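Local coordinates for protein TetR/AcrR family transcriptional regulator (Bradyrhizobium diazoefficiens, PDB 6G8G) that binds the isoflavone genistein and, as a TetR-family repressor, probably controls transcription of its target genes in response to flavonoids, at residues W31-L35 with A115-I119; F69-V74 with L130-F134. All coordinates share one frame. Residues are numbered along the deposited sequence.

Interaction 1: residues W31-L35 with A115-I119; sequences WQLFL and AFVRI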
# COMPACT_ATOMS: atom_id res chain seq x y z
N TRP A 31 19.44 -12.06 -9.56
CA TRP A 31 18.06 -12.02 -9.08
C TRP A 31 17.91 -13.07 -7.97
O TRP A 31 17.46 -12.76 -6.87
CB TRP A 31 17.12 -12.26 -10.26
CG TRP A 31 15.71 -12.31 -9.99
CD1 TRP A 31 14.82 -13.33 -10.28
CD2 TRP A 31 14.96 -11.28 -9.41
NE1 TRP A 31 13.56 -12.98 -9.89
CE2 TRP A 31 13.61 -11.72 -9.36
CE3 TRP A 31 15.29 -10.01 -8.92
CZ2 TRP A 31 12.60 -10.94 -8.83
CZ3 TRP A 31 14.30 -9.24 -8.39
CH2 TRP A 31 12.96 -9.70 -8.35
N GLN A 32 18.35 -14.29 -8.25
CA GLN A 32 18.27 -15.37 -7.31
C GLN A 32 18.90 -14.98 -5.96
O GLN A 32 18.30 -15.18 -4.91
CB GLN A 32 18.98 -16.58 -7.87
CG GLN A 32 18.92 -17.83 -6.99
CD GLN A 32 17.54 -18.39 -6.74
OE1 GLN A 32 17.11 -19.30 -7.45
NE2 GLN A 32 16.86 -17.91 -5.69
N LEU A 33 20.10 -14.44 -5.98
CA LEU A 33 20.75 -14.09 -4.74
C LEU A 33 20.09 -12.94 -4.00
O LEU A 33 20.00 -12.94 -2.77
CB LEU A 33 22.23 -13.76 -4.98
CG LEU A 33 23.10 -14.98 -5.31
CD1 LEU A 33 24.47 -14.57 -5.82
CD2 LEU A 33 23.26 -15.85 -4.07
N PHE A 34 19.65 -11.94 -4.74
CA PHE A 34 19.02 -10.81 -4.11
C PHE A 34 17.78 -11.29 -3.36
O PHE A 34 17.51 -10.81 -2.26
CB PHE A 34 18.64 -9.73 -5.12
CG PHE A 34 19.81 -9.04 -5.75
CD1 PHE A 34 21.04 -9.01 -5.15
CD2 PHE A 34 19.66 -8.42 -6.95
CE1 PHE A 34 22.12 -8.40 -5.76
CE2 PHE A 34 20.74 -7.81 -7.57
CZ PHE A 34 21.97 -7.79 -6.97
N LEU A 35 17.03 -12.24 -3.92
CA LEU A 35 15.85 -12.65 -3.19
C LEU A 35 16.17 -13.68 -2.12
O LEU A 35 15.53 -13.65 -1.10
CB LEU A 35 14.57 -12.93 -3.99
CG LEU A 35 14.66 -13.36 -5.41
CD1 LEU A 35 15.20 -14.77 -5.46
CD2 LEU A 35 13.29 -13.26 -6.04
N ALA A 115 8.17 -9.37 -4.61
CA ALA A 115 9.58 -9.64 -4.41
C ALA A 115 10.42 -8.37 -4.51
O ALA A 115 11.27 -8.09 -3.64
CB ALA A 115 10.04 -10.65 -5.42
N PHE A 116 10.20 -7.59 -5.57
CA PHE A 116 10.95 -6.33 -5.75
C PHE A 116 10.78 -5.39 -4.61
O PHE A 116 11.74 -4.78 -4.11
CB PHE A 116 10.54 -5.60 -7.01
CG PHE A 116 11.41 -5.91 -8.17
CD1 PHE A 116 12.67 -5.34 -8.26
CD2 PHE A 116 11.00 -6.78 -9.14
CE1 PHE A 116 13.51 -5.63 -9.28
CE2 PHE A 116 11.83 -7.06 -10.19
CZ PHE A 116 13.09 -6.49 -10.26
N VAL A 117 9.53 -5.24 -4.20
CA VAL A 117 9.25 -4.30 -3.16
C VAL A 117 9.87 -4.79 -1.86
O VAL A 117 10.35 -4.00 -1.03
CB VAL A 117 7.73 -4.12 -3.00
CG1 VAL A 117 7.42 -3.31 -1.75
CG2 VAL A 117 7.15 -3.48 -4.25
N ARG A 118 9.86 -6.10 -1.67
CA ARG A 118 10.43 -6.65 -0.48
C ARG A 118 11.90 -6.32 -0.45
O ARG A 118 12.41 -5.83 0.54
CB ARG A 118 10.26 -8.15 -0.44
CG ARG A 118 10.01 -8.58 0.96
CD ARG A 118 9.92 -10.09 0.97
NE ARG A 118 8.51 -10.44 1.16
CZ ARG A 118 7.78 -11.21 0.36
NH1 ARG A 118 8.32 -11.81 -0.72
NH2 ARG A 118 6.49 -11.42 0.69
N ILE A 119 12.58 -6.60 -1.55
CA ILE A 119 14.00 -6.36 -1.63
C ILE A 119 14.37 -4.91 -1.39
O ILE A 119 15.29 -4.65 -0.63
CB ILE A 119 14.56 -6.79 -2.98
CG1 ILE A 119 14.54 -8.30 -3.08
CG2 ILE A 119 16.00 -6.32 -3.13
CD1 ILE A 119 14.72 -8.81 -4.50
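The indole of Trp31 lies across the ring of Phe116, with Trp31 CH2 over one face of the phenyl group and 3.4 Å from Phe116 CE2. The six-membered ring of the indole and the phenyl ring have their centroids 4.6 Å apart and their planes inclined by 33°, an oblique pairing. Although the CA-to-CB bond of Trp31 points sideways, chi1 near 180° carries the indole across to the other helix, where CH2 also comes within 4.2 Å of Ala115 CB and CZ3 within 3.9 Å of Ile119 CD1. Ile119 is the main apolar partner from the 115-119 side: its CD1 meets Phe34 CB at 4.1 Å and Leu35 CB at 4.2 Å, so one methyl group is shared by three residues of 31-35. At the exposed margin Leu35 CD2 rests 4.2 Å from Ala115 CB. The segment axes cross at 58° and approach to 10.8 Å, and the backbones are nearest at Leu35 and Ile119, with their CA atoms 6.7 Å apart. Helix 23-37 belongs to the helix-turn-helix DNA-binding domain and helix 114-121 to the ligand-binding domain, so this is an interdomain contact; the Phe116 side chain is about 11 Å from bound genistein. Aromatic and aliphatic packing joins the two domains here, so the contact rests on shape fit and burial of apolar surface, without directional polar links.

Interaction 2: residues F69-V74 with L130-F134; sequences FASLIV and LARLF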
# COMPACT_ATOMS: atom_id res chain seq x y z
N PHE A 69 21.35 -4.11 -10.35
CA PHE A 69 19.99 -4.10 -9.85
C PHE A 69 19.08 -3.14 -10.63
O PHE A 69 17.89 -3.42 -10.86
CB PHE A 69 19.98 -3.73 -8.38
CG PHE A 69 18.68 -4.04 -7.68
CD1 PHE A 69 17.92 -5.12 -8.06
CD2 PHE A 69 18.25 -3.28 -6.63
CE1 PHE A 69 16.73 -5.40 -7.44
CE2 PHE A 69 17.07 -3.55 -6.00
CZ PHE A 69 16.30 -4.61 -6.41
N ALA A 70 19.66 -2.03 -11.06
CA ALA A 70 18.95 -1.12 -11.93
C ALA A 70 18.52 -1.80 -13.22
O ALA A 70 17.38 -1.61 -13.67
CB ALA A 70 19.80 0.09 -12.21
N SER A 71 19.38 -2.62 -13.82
CA SER A 71 18.96 -3.38 -15.02
C SER A 71 17.81 -4.33 -14.73
O SER A 71 16.92 -4.52 -15.55
CB SER A 71 20.11 -4.20 -15.58
OG SER A 71 21.01 -3.40 -16.31
N LEU A 72 17.86 -4.96 -13.56
CA LEU A 72 16.81 -5.89 -13.19
C LEU A 72 15.50 -5.17 -13.05
O LEU A 72 14.48 -5.60 -13.58
CB LEU A 72 17.11 -6.54 -11.88
CG LEU A 72 18.01 -7.77 -12.03
CD1 LEU A 72 18.74 -8.18 -10.76
CD2 LEU A 72 17.18 -8.95 -12.55
N ILE A 73 15.56 -4.04 -12.35
CA ILE A 73 14.39 -3.19 -12.20
C ILE A 73 13.81 -2.75 -13.53
O ILE A 73 12.63 -2.94 -13.77
CB ILE A 73 14.70 -1.95 -11.39
CG1 ILE A 73 14.85 -2.33 -9.94
CG2 ILE A 73 13.59 -0.92 -11.51
CD1 ILE A 73 15.45 -1.23 -9.10
N VAL A 74 14.62 -2.13 -14.37
CA VAL A 74 14.09 -1.64 -15.62
C VAL A 74 13.48 -2.77 -16.44
O VAL A 74 12.46 -2.59 -17.07
CB VAL A 74 15.19 -0.93 -16.40
CG1 VAL A 74 14.80 -0.64 -17.84
CG2 VAL A 74 15.58 0.35 -15.67
N LEU A 130 17.75 3.88 -6.41
CA LEU A 130 17.10 2.68 -6.91
C LEU A 130 15.61 2.64 -6.54
O LEU A 130 14.78 2.19 -7.31
CB LEU A 130 17.76 1.45 -6.34
CG LEU A 130 19.20 1.18 -6.77
CD1 LEU A 130 19.78 0.03 -5.94
CD2 LEU A 130 19.22 0.85 -8.24
N ALA A 131 15.27 3.08 -5.35
CA ALA A 131 13.88 3.04 -4.93
C ALA A 131 13.07 3.96 -5.84
O ALA A 131 11.98 3.62 -6.28
CB ALA A 131 13.80 3.47 -3.49
N ARG A 132 13.61 5.11 -6.17
CA ARG A 132 12.88 6.01 -7.06
C ARG A 132 12.85 5.51 -8.47
O ARG A 132 11.87 5.68 -9.20
CB ARG A 132 13.47 7.40 -7.05
CG ARG A 132 12.62 8.39 -7.81
CD ARG A 132 12.80 9.79 -7.25
NE ARG A 132 12.03 10.07 -6.03
CZ ARG A 132 10.70 10.18 -6.00
NH1 ARG A 132 9.95 9.99 -7.10
NH2 ARG A 132 10.10 10.45 -4.84
N LEU A 133 13.92 4.86 -8.88
CA LEU A 133 13.95 4.27 -10.20
C LEU A 133 12.80 3.25 -10.36
O LEU A 133 12.16 3.19 -11.39
CB LEU A 133 15.30 3.59 -10.46
CG LEU A 133 15.37 2.89 -11.82
CD1 LEU A 133 15.21 3.88 -12.95
CD2 LEU A 133 16.66 2.12 -11.97
N PHE A 134 12.60 2.44 -9.34
CA PHE A 134 11.52 1.49 -9.37
C PHE A 134 10.18 2.20 -9.44
O PHE A 134 9.34 1.90 -10.30
CB PHE A 134 11.56 0.56 -8.14
CG PHE A 134 10.29 -0.21 -7.98
CD1 PHE A 134 10.04 -1.33 -8.77
CD2 PHE A 134 9.32 0.22 -7.12
CE1 PHE A 134 8.87 -2.02 -8.65
CE2 PHE A 134 8.15 -0.49 -6.98
CZ PHE A 134 7.93 -1.60 -7.74
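Aliphatic packing makes up most of the contact between 69-74 and 130-134, two helical segments running nearly parallel at 15° with axes 10.0 Å apart. Ala70 CB lies 3.7 Å from Leu133 CD2 and 4.1 Å from Leu130 CD2, its small side chain leaving room for both leucines. One turn on, Ile73 reaches Leu133 CG through CG2 at 4.2 Å, and Val74 CG2 extends the row to Leu133 CD2, also at 4.2 Å. An aromatic-aliphatic contact adds to this where Leu130 CD1 meets the edge of the Phe69 ring, 3.7 Å from Phe69 CD2. Side chains also pack on backbone: Ile73 CG2 is 3.8 Å from Phe134 CA, and Ile73 CD1 is 3.9 Å from Leu130 O. This close fit coincides with the shortest CA separation, 6.2 Å between Ile73 CA and Phe134 CA. The backbone amide of Leu130 is hydrogen-bonded to a bound molecule of 2-[N-cyclohexylamino]ethane sulfonic acid, probably from the crystallisation liquor. Helix 65-82 runs out of the DNA-binding part of the TetR fold and here packs against helix 128-137 of the ligand-binding domain. Helix 114-121 touches both partners, placing Phe116 on Ile73 and Ile120 on Phe134; helix 23-37 covers Leu72, and Leu185 of the second subunit packs on Ala131 and Phe134.

How the interactions relate
Both contacts join the DNA-binding part of the chain to the ligand-binding domain, through different helices. Interaction 1 is the more peripheral: its centre lies about 15 Å from the centre of the chain, that of interaction 2 about 11 Å. It has an exposed residue at its margin; every touching residue of interaction 2 is at least partly buried. Their chemistry differs as well: a steep crossing built around an aromatic pair in the first, near-parallel, mainly aliphatic packing in the second. They meet directly, with Phe116 CE1 3.6 Å from Ile73 CG1 and Ile119 CG2 3.7 Å from Phe69 CZ. Helix 114-121 is thus packed against both 31-35 and 69-74, making one continuous apolar interface.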